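Local coordinates for homospermidine synthase (Legionella pneumophila subsp. pneumophila str. Philadelphia 1, PDB 2PH5), which probably catalyses the NAD-dependent formation of the polyamine homospermidine and binds NAD, at residues I203-D209 with T316-N322. Sequence-based numbering, arbitrary orientation.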
ATOM      1  N   ILE A 203      11.347 -12.443 -19.713  1.00 23.73           N
ATOM      2  CA  ILE A 203      10.636 -11.295 -20.261  1.00 21.67           C
ATOM      3  C   ILE A 203       9.550 -10.854 -19.279  1.00 20.94           C
ATOM      4  O   ILE A 203       8.733 -11.663 -18.847  1.00 20.02           O
ATOM      5  CB  ILE A 203       9.925 -11.639 -21.592  1.00 22.54           C
ATOM      6  CG1 ILE A 203      10.938 -11.929 -22.703  1.00 23.24           C
ATOM      7  CG2 ILE A 203       9.017 -10.488 -21.998  1.00 21.09           C
ATOM      8  CD1 ILE A 203      10.286 -12.163 -24.072  1.00 22.23           C
ATOM      9  N   HIS A 204       9.541  -9.573 -18.929  1.00 21.31           N
ATOM     10  CA  HIS A 204       8.522  -9.047 -18.027  1.00 21.10           C
ATOM     11  C   HIS A 204       7.651  -8.045 -18.768  1.00 21.04           C
ATOM     12  O   HIS A 204       8.106  -7.370 -19.695  1.00 20.66           O
ATOM     13  CB  HIS A 204       9.137  -8.279 -16.844  1.00 19.46           C
ATOM     14  CG  HIS A 204       9.716  -9.145 -15.770  1.00 19.92           C
ATOM     15  ND1 HIS A 204      10.428  -8.628 -14.707  1.00 16.76           N
ATOM     16  CD2 HIS A 204       9.702 -10.486 -15.593  1.00 18.90           C
ATOM     17  CE1 HIS A 204      10.830  -9.612 -13.925  1.00 17.40           C
ATOM     18  NE2 HIS A 204      10.404 -10.752 -14.440  1.00 22.37           N
ATOM     19  N   VAL A 205       6.391  -7.970 -18.362  1.00 19.77           N
ATOM     20  CA  VAL A 205       5.485  -6.971 -18.891  1.00 18.84           C
ATOM     21  C   VAL A 205       5.577  -6.056 -17.683  1.00 18.28           C
ATOM     22  O   VAL A 205       4.968  -6.322 -16.642  1.00 19.14           O
ATOM     23  CB  VAL A 205       4.039  -7.494 -19.058  1.00 20.16           C
ATOM     24  CG1 VAL A 205       3.129  -6.354 -19.501  1.00 17.90           C
ATOM     25  CG2 VAL A 205       4.007  -8.618 -20.106  1.00 19.62           C
ATOM     26  N   ALA A 206       6.411  -5.027 -17.801  1.00 17.82           N
ATOM     27  CA  ALA A 206       6.634  -4.094 -16.707  1.00 18.65           C
ATOM     28  C   ALA A 206       5.871  -2.800 -16.934  1.00 20.25           C
ATOM     29  O   ALA A 206       6.128  -2.070 -17.893  1.00 22.17           O
ATOM     30  CB  ALA A 206       8.122  -3.816 -16.561  1.00 17.11           C
ATOM     31  N   GLU A 207       4.919  -2.532 -16.047  1.00 20.44           N
ATOM     32  CA  GLU A 207       4.096  -1.337 -16.144  1.00 21.74           C
ATOM     33  C   GLU A 207       4.051  -0.634 -14.804  1.00 21.58           C
ATOM     34  O   GLU A 207       4.034  -1.271 -13.750  1.00 18.77           O
ATOM     35  CB  GLU A 207       2.668  -1.691 -16.582  1.00 20.13           C
ATOM     36  CG  GLU A 207       1.716  -0.501 -16.662  1.00 22.91           C
ATOM     37  CD  GLU A 207       0.293  -0.898 -17.044  1.00 27.68           C
ATOM     38  OE1 GLU A 207       0.087  -2.066 -17.446  1.00 28.85           O
ATOM     39  OE2 GLU A 207      -0.620  -0.040 -16.954  1.00 27.24           O
ATOM     40  N   GLN A 208       4.022   0.689 -14.857  1.00 21.77           N
ATOM     41  CA  GLN A 208       3.970   1.476 -13.647  1.00 22.28           C
ATOM     42  C   GLN A 208       3.068   2.678 -13.869  1.00 22.08           C
ATOM     43  O   GLN A 208       3.411   3.594 -14.611  1.00 23.28           O
ATOM     44  CB  GLN A 208       5.378   1.904 -13.270  1.00 21.40           C
ATOM     45  CG  GLN A 208       5.617   1.926 -11.784  1.00 26.42           C
ATOM     46  CD  GLN A 208       7.068   1.671 -11.453  1.00 28.57           C
ATOM     47  OE1 GLN A 208       7.526   1.943 -10.339  1.00 26.31           O
ATOM     48  NE2 GLN A 208       7.807   1.133 -12.427  1.00 30.88           N
ATOM     49  N   ASP A 209       1.904   2.642 -13.226  1.00 22.65           N
ATOM     50  CA  ASP A 209       0.897   3.694 -13.317  1.00 20.55           C
ATOM     51  C   ASP A 209       1.148   4.696 -12.202  1.00 21.87           C
ATOM     52  O   ASP A 209       1.055   4.356 -11.018  1.00 22.04           O
ATOM     53  CB  ASP A 209      -0.501   3.086 -13.144  1.00 21.42           C
ATOM     54  CG  ASP A 209      -1.610   3.967 -13.705  1.00 23.75           C
ATOM     55  OD1 ASP A 209      -1.543   5.210 -13.569  1.00 24.19           O
ATOM     56  OD2 ASP A 209      -2.567   3.403 -14.274  1.00 22.54           O
ATOM     57  N   THR A 316      11.295 -17.209 -19.197  1.00 24.42           N
ATOM     58  CA  THR A 316      10.293 -17.097 -18.152  1.00 22.92           C
ATOM     59  C   THR A 316       9.501 -15.842 -18.524  1.00 22.40           C
ATOM     60  O   THR A 316      10.083 -14.835 -18.937  1.00 19.05           O
ATOM     61  CB  THR A 316      10.960 -16.949 -16.756  1.00 24.03           C
ATOM     62  OG1 THR A 316      11.422 -18.232 -16.315  1.00 25.10           O
ATOM     63  CG2 THR A 316       9.982 -16.387 -15.730  1.00 24.99           C
ATOM     64  N   VAL A 317       8.178 -15.923 -18.413  1.00 22.49           N
ATOM     65  CA  VAL A 317       7.315 -14.799 -18.748  1.00 23.38           C
ATOM     66  C   VAL A 317       6.204 -14.606 -17.726  1.00 23.59           C
ATOM     67  O   VAL A 317       5.467 -15.542 -17.409  1.00 25.69           O
ATOM     68  CB  VAL A 317       6.631 -14.980 -20.125  1.00 24.58           C
ATOM     69  CG1 VAL A 317       5.829 -13.725 -20.471  1.00 22.28           C
ATOM     70  CG2 VAL A 317       7.672 -15.267 -21.200  1.00 23.31           C
ATOM     71  N   HIS A 318       6.092 -13.381 -17.227  1.00 20.87           N
ATOM     72  CA  HIS A 318       5.065 -13.028 -16.274  1.00 20.70           C
ATOM     73  C   HIS A 318       4.933 -11.512 -16.190  1.00 20.94           C
ATOM     74  O   HIS A 318       5.747 -10.777 -16.751  1.00 17.26           O
ATOM     75  CB  HIS A 318       5.352 -13.642 -14.891  1.00 19.63           C
ATOM     76  CG  HIS A 318       6.527 -13.049 -14.178  1.00 20.81           C
ATOM     77  ND1 HIS A 318       6.523 -11.763 -13.679  1.00 20.75           N
ATOM     78  CD2 HIS A 318       7.721 -13.586 -13.828  1.00 20.40           C
ATOM     79  CE1 HIS A 318       7.662 -11.538 -13.049  1.00 23.17           C
ATOM     80  NE2 HIS A 318       8.407 -12.626 -13.124  1.00 18.53           N
ATOM     81  N   TYR A 319       3.897 -11.067 -15.488  1.00 21.74           N
ATOM     82  CA  TYR A 319       3.563  -9.657 -15.330  1.00 23.13           C
ATOM     83  C   TYR A 319       4.149  -9.075 -14.023  1.00 21.61           C
ATOM     84  O   TYR A 319       4.159  -9.738 -12.988  1.00 23.40           O
ATOM     85  CB  TYR A 319       2.022  -9.548 -15.351  1.00 26.26           C
ATOM     86  CG  TYR A 319       1.414  -8.177 -15.604  1.00 31.53           C
ATOM     87  CD1 TYR A 319       0.045  -7.949 -15.399  1.00 34.35           C
ATOM     88  CD2 TYR A 319       2.202  -7.107 -16.040  1.00 35.75           C
ATOM     89  CE1 TYR A 319      -0.524  -6.679 -15.619  1.00 35.81           C
ATOM     90  CE2 TYR A 319       1.652  -5.843 -16.265  1.00 35.34           C
ATOM     91  CZ  TYR A 319       0.292  -5.637 -16.053  1.00 37.99           C
ATOM     92  OH  TYR A 319      -0.246  -4.387 -16.287  1.00 41.74           O
ATOM     93  N   ALA A 320       4.658  -7.844 -14.093  1.00 20.09           N
ATOM     94  CA  ALA A 320       5.221  -7.122 -12.941  1.00 19.32           C
ATOM     95  C   ALA A 320       4.489  -5.776 -12.955  1.00 19.77           C
ATOM     96  O   ALA A 320       4.976  -4.791 -13.519  1.00 21.03           O
ATOM     97  CB  ALA A 320       6.731  -6.908 -13.128  1.00 15.00           C
ATOM     98  N   TYR A 321       3.315  -5.752 -12.337  1.00 21.12           N
ATOM     99  CA  TYR A 321       2.448  -4.575 -12.320  1.00 19.97           C
ATOM    100  C   TYR A 321       2.477  -3.722 -11.066  1.00 21.05           C
ATOM    101  O   TYR A 321       2.488  -4.226  -9.946  1.00 21.40           O
ATOM    102  CB  TYR A 321       1.000  -5.018 -12.553  1.00 18.14           C
ATOM    103  CG  TYR A 321      -0.019  -3.901 -12.711  1.00 19.48           C
ATOM    104  CD1 TYR A 321      -1.291  -4.016 -12.157  1.00 16.41           C
ATOM    105  CD2 TYR A 321       0.259  -2.766 -13.484  1.00 20.30           C
ATOM    106  CE1 TYR A 321      -2.263  -3.045 -12.370  1.00 17.24           C
ATOM    107  CE2 TYR A 321      -0.717  -1.784 -13.705  1.00 17.45           C
ATOM    108  CZ  TYR A 321      -1.975  -1.934 -13.145  1.00 17.02           C
ATOM    109  OH  TYR A 321      -2.946  -0.983 -13.369  1.00 17.27           O
ATOM    110  N   ASN A 322       2.462  -2.413 -11.273  1.00 21.19           N
ATOM    111  CA  ASN A 322       2.430  -1.464 -10.175  1.00 21.76           C
ATOM    112  C   ASN A 322       1.372  -0.460 -10.609  1.00 21.66           C
ATOM    113  O   ASN A 322       1.642   0.430 -11.422  1.00 22.57           O
ATOM    114  CB  ASN A 322       3.779  -0.776 -10.006  1.00 22.78           C
ATOM    115  CG  ASN A 322       3.855   0.043  -8.734  1.00 26.35           C
ATOM    116  OD1 ASN A 322       4.790   0.814  -8.536  1.00 32.93           O
ATOM    117  ND2 ASN A 322       2.874  -0.124  -7.860  1.00 25.99           N
TER
HETATM  118  O   HOH W   1      -2.410   0.840 -15.271  1.00 16.85           O
HETATM  119  O   HOH W   2      -4.052   1.910 -11.854  1.00 15.44           O
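Tyr319 OH donates a hydrogen bond of 2.6 Å to Glu207 OE1, meeting the oxygen from above the carboxylate plane, 44° out of it. Glu207 reaches the phenol with its chain extended, CG lying opposite the backbone N (chi1 178°), and its carboxylate also packs against Tyr321, CD 3.6 Å from CE2. The other oxygen, OE2, lies 2.6 Å from a water that also bonds to Asp209 OD2 and Tyr321 OH. Val205 rests on Tyr319 with CB 3.6 Å from CD2. Val205, Glu207, Tyr319 and Tyr321 share one face of two neighbouring parallel strands in the mixed sheet of the saccharopine dehydrogenase-like C-terminal domain. Backbone bonds run in both directions between the strands, from Ile203 N to Thr316 O at one end to Asp209 N to Asn322 O at the other. On the opposite face the His204 and His318 side chains run alongside each other with their rings set obliquely, planes at 40°, CD2 of His204 over one face of the His318 ring toward its rim and the NE2 atoms 3.0 Å apart. His318 ND1 donates to Tyr319 O, while Ser278 binds His204 ND1. Farther out, Trp226 bonds to Tyr321 OH and Thr225 to Asp209 OD2. Tyr319 also touches Asn159, an NAD-binding residue on helix 158-176, and the side chain of Glu207 lies about 7 Å from the bound NAD.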